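Local structure of extracellular ligand-binding receptor (Rhodopseudomonas palustris, 3SG0) at the benzoyl-formic acid site. The protein binds benzoyl-formic acid as a solute-binding protein for lignin-derived aromatic acids, probably delivering them to a transport system. Coordinates in Å, arbitrary orientation; residue numbers count along the deposited sequence, not the author numbering.

The benzoyl-formic acid site. Residues 43, 97-100, 119-122, 140, 171, 198, 223, 247-248, 307, 310. With 173 (benzoyl-formic acid), chain B.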
ATOM      1  N   LEU A  43      -0.105  -3.163   8.952  1.00  8.32           N
ATOM      2  CA  LEU A  43       0.640  -3.049   7.703  1.00  8.19           C
ATOM      3  C   LEU A  43       2.117  -3.375   7.926  1.00  8.61           C
ATOM      4  O   LEU A  43       2.714  -4.158   7.184  1.00  8.91           O
ATOM      5  CB  LEU A  43       0.476  -1.660   7.065  1.00  8.99           C
ATOM      6  CG  LEU A  43      -0.946  -1.257   6.648  1.00  7.48           C
ATOM      7  CD1 LEU A  43      -1.785  -0.735   7.824  1.00  9.55           C
ATOM      8  CD2 LEU A  43      -0.915  -0.220   5.534  1.00  8.87           C
ATOM      9  N   SER A  97       5.439   2.248   5.705  1.00  7.60           N
ATOM     10  CA  SER A  97       4.193   1.529   5.470  1.00  7.80           C
ATOM     11  C   SER A  97       3.017   2.442   5.175  1.00  7.38           C
ATOM     12  O   SER A  97       2.031   2.003   4.578  1.00  7.74           O
ATOM     13  CB  SER A  97       3.826   0.731   6.718  1.00  7.72           C
ATOM     14  OG  SER A  97       4.896  -0.072   7.187  1.00  7.84           O
ATOM     15  N   LEU A  98       3.103   3.680   5.654  1.00  7.24           N
ATOM     16  CA  LEU A  98       1.987   4.624   5.619  1.00  7.48           C
ATOM     17  C   LEU A  98       2.391   5.874   4.869  1.00  7.19           C
ATOM     18  O   LEU A  98       3.570   6.233   4.837  1.00  8.09           O
ATOM     19  CB  LEU A  98       1.560   5.039   7.028  1.00  8.04           C
ATOM     20  CG  LEU A  98       1.460   3.959   8.098  1.00  8.41           C
ATOM     21  CD1 LEU A  98       0.978   4.560   9.422  1.00 10.45           C
ATOM     22  CD2 LEU A  98       0.556   2.829   7.652  1.00  9.88           C
ATOM     23  N   THR A  99       1.407   6.556   4.304  1.00  7.60           N
ATOM     24  CA  THR A  99       1.658   7.752   3.525  1.00  8.12           C
ATOM     25  C   THR A  99       2.269   8.907   4.334  1.00  7.97           C
ATOM     26  O   THR A  99       3.293   9.454   3.930  1.00  8.50           O
ATOM     27  CB  THR A  99       0.390   8.186   2.765  1.00  8.10           C
ATOM     28  OG1 THR A  99       0.085   7.211   1.763  1.00  8.62           O
ATOM     29  CG2 THR A  99       0.595   9.525   2.098  1.00  9.52           C
ATOM     30  N   PRO A 100       1.669   9.296   5.474  1.00  8.36           N
ATOM     31  CA  PRO A 100       2.262  10.409   6.227  0.58  9.72           C
ATOM     32  C   PRO A 100       3.694  10.111   6.671  1.00  8.95           C
ATOM     33  O   PRO A 100       4.531  11.011   6.769  1.00  9.92           O
ATOM     34  CB  PRO A 100       1.332  10.548   7.448  0.58 11.24           C
ATOM     35  CG  PRO A 100       0.575   9.249   7.534  0.58  9.35           C
ATOM     36  CD  PRO A 100       0.440   8.786   6.113  0.58  9.64           C
HETATM   37  N   MSE A 119       6.355   1.730   0.528  1.00  7.14           N
HETATM   38  CA  MSE A 119       5.348   0.678   0.655  1.00  7.66           C
HETATM   39  C   MSE A 119       3.939   1.229   0.884  1.00  7.42           C
HETATM   40  O   MSE A 119       2.996   0.462   1.105  1.00  8.14           O
HETATM   41  CB  MSE A 119       5.739  -0.326   1.747  1.00  7.74           C
HETATM   42  CG  MSE A 119       7.048  -1.042   1.442  1.00  8.48           C
HETATM   43 SE   MSE A 119       7.533  -2.372   2.755  0.66  8.75          SE
HETATM   44  CE  MSE A 119       8.037  -1.183   4.220  1.00 10.39           C
ATOM     45  N   ALA A 120       3.794   2.549   0.810  1.00  7.39           N
ATOM     46  CA  ALA A 120       2.526   3.211   1.069  1.00  7.43           C
ATOM     47  C   ALA A 120       1.768   3.487  -0.233  1.00  6.95           C
ATOM     48  O   ALA A 120       2.258   3.170  -1.322  1.00  7.84           O
ATOM     49  CB  ALA A 120       2.771   4.479   1.865  1.00  8.90           C
ATOM     50  N   ALA A 121       0.579   4.073  -0.117  1.00  7.04           N
ATOM     51  CA  ALA A 121      -0.397   4.027  -1.213  1.00  7.17           C
ATOM     52  C   ALA A 121      -0.698   5.332  -1.944  1.00  6.94           C
ATOM     53  O   ALA A 121      -1.111   5.292  -3.105  1.00  7.47           O
ATOM     54  CB  ALA A 121      -1.715   3.436  -0.705  1.00  8.30           C
ATOM     55  N   ALA A 122      -0.582   6.481  -1.284  1.00  7.37           N
ATOM     56  CA  ALA A 122      -1.084   7.721  -1.893  1.00  7.95           C
ATOM     57  C   ALA A 122      -0.320   8.131  -3.151  1.00  7.28           C
ATOM     58  O   ALA A 122       0.901   8.045  -3.204  1.00  7.63           O
ATOM     59  CB  ALA A 122      -1.068   8.850  -0.893  1.00  9.13           C
ATOM     60  N   VAL A 140       2.591  -0.326  -4.572  1.00  7.33           N
ATOM     61  CA  VAL A 140       1.147  -0.324  -4.319  1.00  7.57           C
ATOM     62  C   VAL A 140       0.508   0.585  -5.358  1.00  7.57           C
ATOM     63  O   VAL A 140       0.990   1.687  -5.571  1.00  7.37           O
ATOM     64  CB  VAL A 140       0.827   0.193  -2.906  1.00  7.46           C
ATOM     65  CG1 VAL A 140      -0.679   0.316  -2.716  1.00  9.20           C
ATOM     66  CG2 VAL A 140       1.421  -0.731  -1.856  1.00  8.71           C
ATOM     67  N   TYR A 171      -3.396  10.158   2.934  1.00  9.13           N
ATOM     68  CA  TYR A 171      -4.018   8.930   2.438  1.00  8.69           C
ATOM     69  C   TYR A 171      -5.530   9.102   2.318  1.00  8.80           C
ATOM     70  O   TYR A 171      -6.115   8.892   1.251  1.00  8.96           O
ATOM     71  CB  TYR A 171      -3.699   7.741   3.342  1.00  8.40           C
ATOM     72  CG  TYR A 171      -4.406   6.472   2.913  1.00  7.97           C
ATOM     73  CD1 TYR A 171      -3.959   5.744   1.814  1.00  7.85           C
ATOM     74  CD2 TYR A 171      -5.526   6.011   3.594  1.00  8.59           C
ATOM     75  CE1 TYR A 171      -4.604   4.598   1.414  1.00  8.19           C
ATOM     76  CE2 TYR A 171      -6.183   4.863   3.196  1.00  8.50           C
ATOM     77  CZ  TYR A 171      -5.710   4.158   2.104  1.00  7.93           C
ATOM     78  OH  TYR A 171      -6.324   2.999   1.676  1.00  9.08           O
ATOM     79  N   ARG A 198      -5.871   8.395  13.053  1.00 10.26           N
ATOM     80  CA  ARG A 198      -5.748   6.936  13.043  1.00 10.23           C
ATOM     81  C   ARG A 198      -5.926   6.278  14.410  1.00 10.30           C
ATOM     82  O   ARG A 198      -6.490   5.183  14.498  1.00 11.24           O
ATOM     83  CB  ARG A 198      -4.430   6.485  12.396  1.00 10.82           C
ATOM     84  CG  ARG A 198      -4.227   6.996  10.981  1.00 10.68           C
ATOM     85  CD  ARG A 198      -3.249   6.121  10.175  1.00 11.91           C
ATOM     86  NE  ARG A 198      -3.025   6.708   8.857  1.00 11.78           N
ATOM     87  CZ  ARG A 198      -2.725   6.043   7.746  1.00 11.69           C
ATOM     88  NH1 ARG A 198      -2.582   4.721   7.744  1.00 11.51           N
ATOM     89  NH2 ARG A 198      -2.576   6.725   6.621  1.00 11.52           N
ATOM     90  N   ALA A 223      -7.245   2.504   6.912  1.00  8.18           N
ATOM     91  CA  ALA A 223      -6.304   1.413   6.691  1.00  7.79           C
ATOM     92  C   ALA A 223      -5.971   0.736   8.004  1.00  8.18           C
ATOM     93  O   ALA A 223      -5.952   1.384   9.065  1.00  9.00           O
ATOM     94  CB  ALA A 223      -5.039   1.912   6.035  1.00  8.90           C
ATOM     95  N   HIS A 247      -8.297  -0.480  -0.147  1.00  7.54           N
ATOM     96  CA  HIS A 247      -7.328  -1.560  -0.022  1.00  7.94           C
ATOM     97  C   HIS A 247      -6.487  -1.498   1.255  1.00  7.83           C
ATOM     98  O   HIS A 247      -5.715  -2.415   1.526  1.00  8.69           O
ATOM     99  CB  HIS A 247      -6.447  -1.681  -1.271  1.00  8.52           C
ATOM    100  CG  HIS A 247      -5.653  -0.452  -1.601  1.00  7.91           C
ATOM    101  ND1 HIS A 247      -4.778  -0.425  -2.667  1.00  8.78           N
ATOM    102  CD2 HIS A 247      -5.594   0.780  -1.034  1.00  8.21           C
ATOM    103  CE1 HIS A 247      -4.217   0.768  -2.744  1.00  8.24           C
ATOM    104  NE2 HIS A 247      -4.694   1.520  -1.766  1.00  8.28           N
ATOM    105  N   GLY A 248      -6.636  -0.432   2.043  1.00  8.00           N
ATOM    106  CA  GLY A 248      -6.056  -0.397   3.376  1.00  8.59           C
ATOM    107  C   GLY A 248      -6.641  -1.452   4.305  1.00  7.82           C
ATOM    108  O   GLY A 248      -6.049  -1.728   5.355  1.00  8.68           O
ATOM    109  N   PHE A 307      -0.003  -7.009   3.259  1.00  8.65           N
ATOM    110  CA  PHE A 307       0.948  -5.928   3.477  1.00  7.90           C
ATOM    111  C   PHE A 307       2.397  -6.377   3.384  1.00  7.24           C
ATOM    112  O   PHE A 307       3.254  -5.600   2.979  1.00  7.86           O
ATOM    113  CB  PHE A 307       0.594  -5.131   4.731  1.00  8.76           C
ATOM    114  CG  PHE A 307      -0.728  -4.464   4.589  1.00  7.18           C
ATOM    115  CD1 PHE A 307      -1.872  -4.993   5.171  1.00  8.63           C
ATOM    116  CD2 PHE A 307      -0.853  -3.369   3.752  1.00  8.37           C
ATOM    117  CE1 PHE A 307      -3.110  -4.399   4.952  1.00 10.48           C
ATOM    118  CE2 PHE A 307      -2.089  -2.781   3.530  1.00  9.18           C
ATOM    119  CZ  PHE A 307      -3.215  -3.297   4.124  1.00  9.08           C
ATOM    120  N   HIS A 310       3.944  -6.003  -0.105  1.00  7.61           N
ATOM    121  CA  HIS A 310       4.444  -4.705  -0.558  1.00  7.95           C
ATOM    122  C   HIS A 310       5.953  -4.641  -0.392  1.00  8.23           C
ATOM    123  O   HIS A 310       6.643  -4.004  -1.195  1.00  9.73           O
ATOM    124  CB  HIS A 310       3.685  -3.581   0.149  1.00  8.09           C
ATOM    125  CG  HIS A 310       2.230  -3.659  -0.145  1.00  7.87           C
ATOM    126  ND1 HIS A 310       1.211  -3.208   0.673  1.00  9.98           N
ATOM    127  CD2 HIS A 310       1.636  -4.225  -1.217  1.00  6.51           C
ATOM    128  CE1 HIS A 310       0.049  -3.487   0.098  1.00  6.16           C
ATOM    129  NE2 HIS A 310       0.285  -4.096  -1.051  1.00 10.80           N
TER
HETATM  130  O1B 173 B 384      -0.634   4.732   2.504  1.00  9.35           O
HETATM  131  C1  173 B 384      -1.131   4.603   3.591  1.00 11.26           C
HETATM  132  O1A 173 B 384      -1.113   5.597   4.561  1.00 10.35           O
HETATM  133  C2  173 B 384      -2.020   3.424   3.885  1.00 11.86           C
HETATM  134  O2  173 B 384      -2.724   3.422   4.850  1.00 15.69           O
HETATM  135  C1G 173 B 384      -1.930   2.252   2.958  1.00 11.71           C
HETATM  136  C2D 173 B 384      -0.556   1.750   2.529  1.00 10.89           C
HETATM  137  C2E 173 B 384      -0.445   0.581   1.571  1.00  9.81           C
HETATM  138  C3  173 B 384      -1.721  -0.066   1.036  1.00 11.76           C
HETATM  139  C1E 173 B 384      -3.096   0.467   1.483  1.00 11.97           C
HETATM  140  C1D 173 B 384      -3.216   1.625   2.452  1.00 13.63           C
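Benzoyl-formic acid (173) is wholly enclosed by protein, its keto acid end gripped by polar groups and its phenyl ring packed mainly against apolar side chains, the backbone oxygens of Ser97 and Met119 near its rim. Carboxylate oxygen O1A takes the backbone N-H of Thr99, at 2.7 Å from N and almost straight (176° at H). It also forms a salt bridge with Arg198, whose NH2 lies 2.8 Å from O1A. The extended Arg198 arm meets the ligand end-on, NH1 reaching the keto oxygen O2 at 3.2 Å, both acceptors near the guanidinium plane; this pairing probably favours an alpha-keto acid and may polarise the ketone. The other carboxylate oxygen, O1B, accepts from Thr99 OG1 (2.7 Å) and from the backbone N of Ala121 (3.0 Å). Thr99 OG1 in turn accepts from Ala122 N, which fixes the hydroxyl towards the ligand. Leu43 CD2 and Ala121 CB clamp the phenyl ring from opposite faces. Phe307 points its CE2 edge at the face of the 173 ring near C3, from the Leu43 side, planes 77° apart; Leu43 CG rests on the Phe307 face. Tyr171, CG anti to the backbone N (chi1 176°), turns one ring face to the keto acid, O2 over its centre, while CE1 reaches 173 C1D at 3.4 Å. An alanine at Tyr171 would remove this flat wall and would probably loosen the hold on the keto acid's orientation. His247 CD2 and Gly248 CA line the C1E-C1D side. The site lies in the cleft between the two lobes of this periplasmic binding protein: the start of helix 99-111 offers its N-H to the carboxylate, and helices 170-186 and 306-328 supply Tyr171 and Phe307.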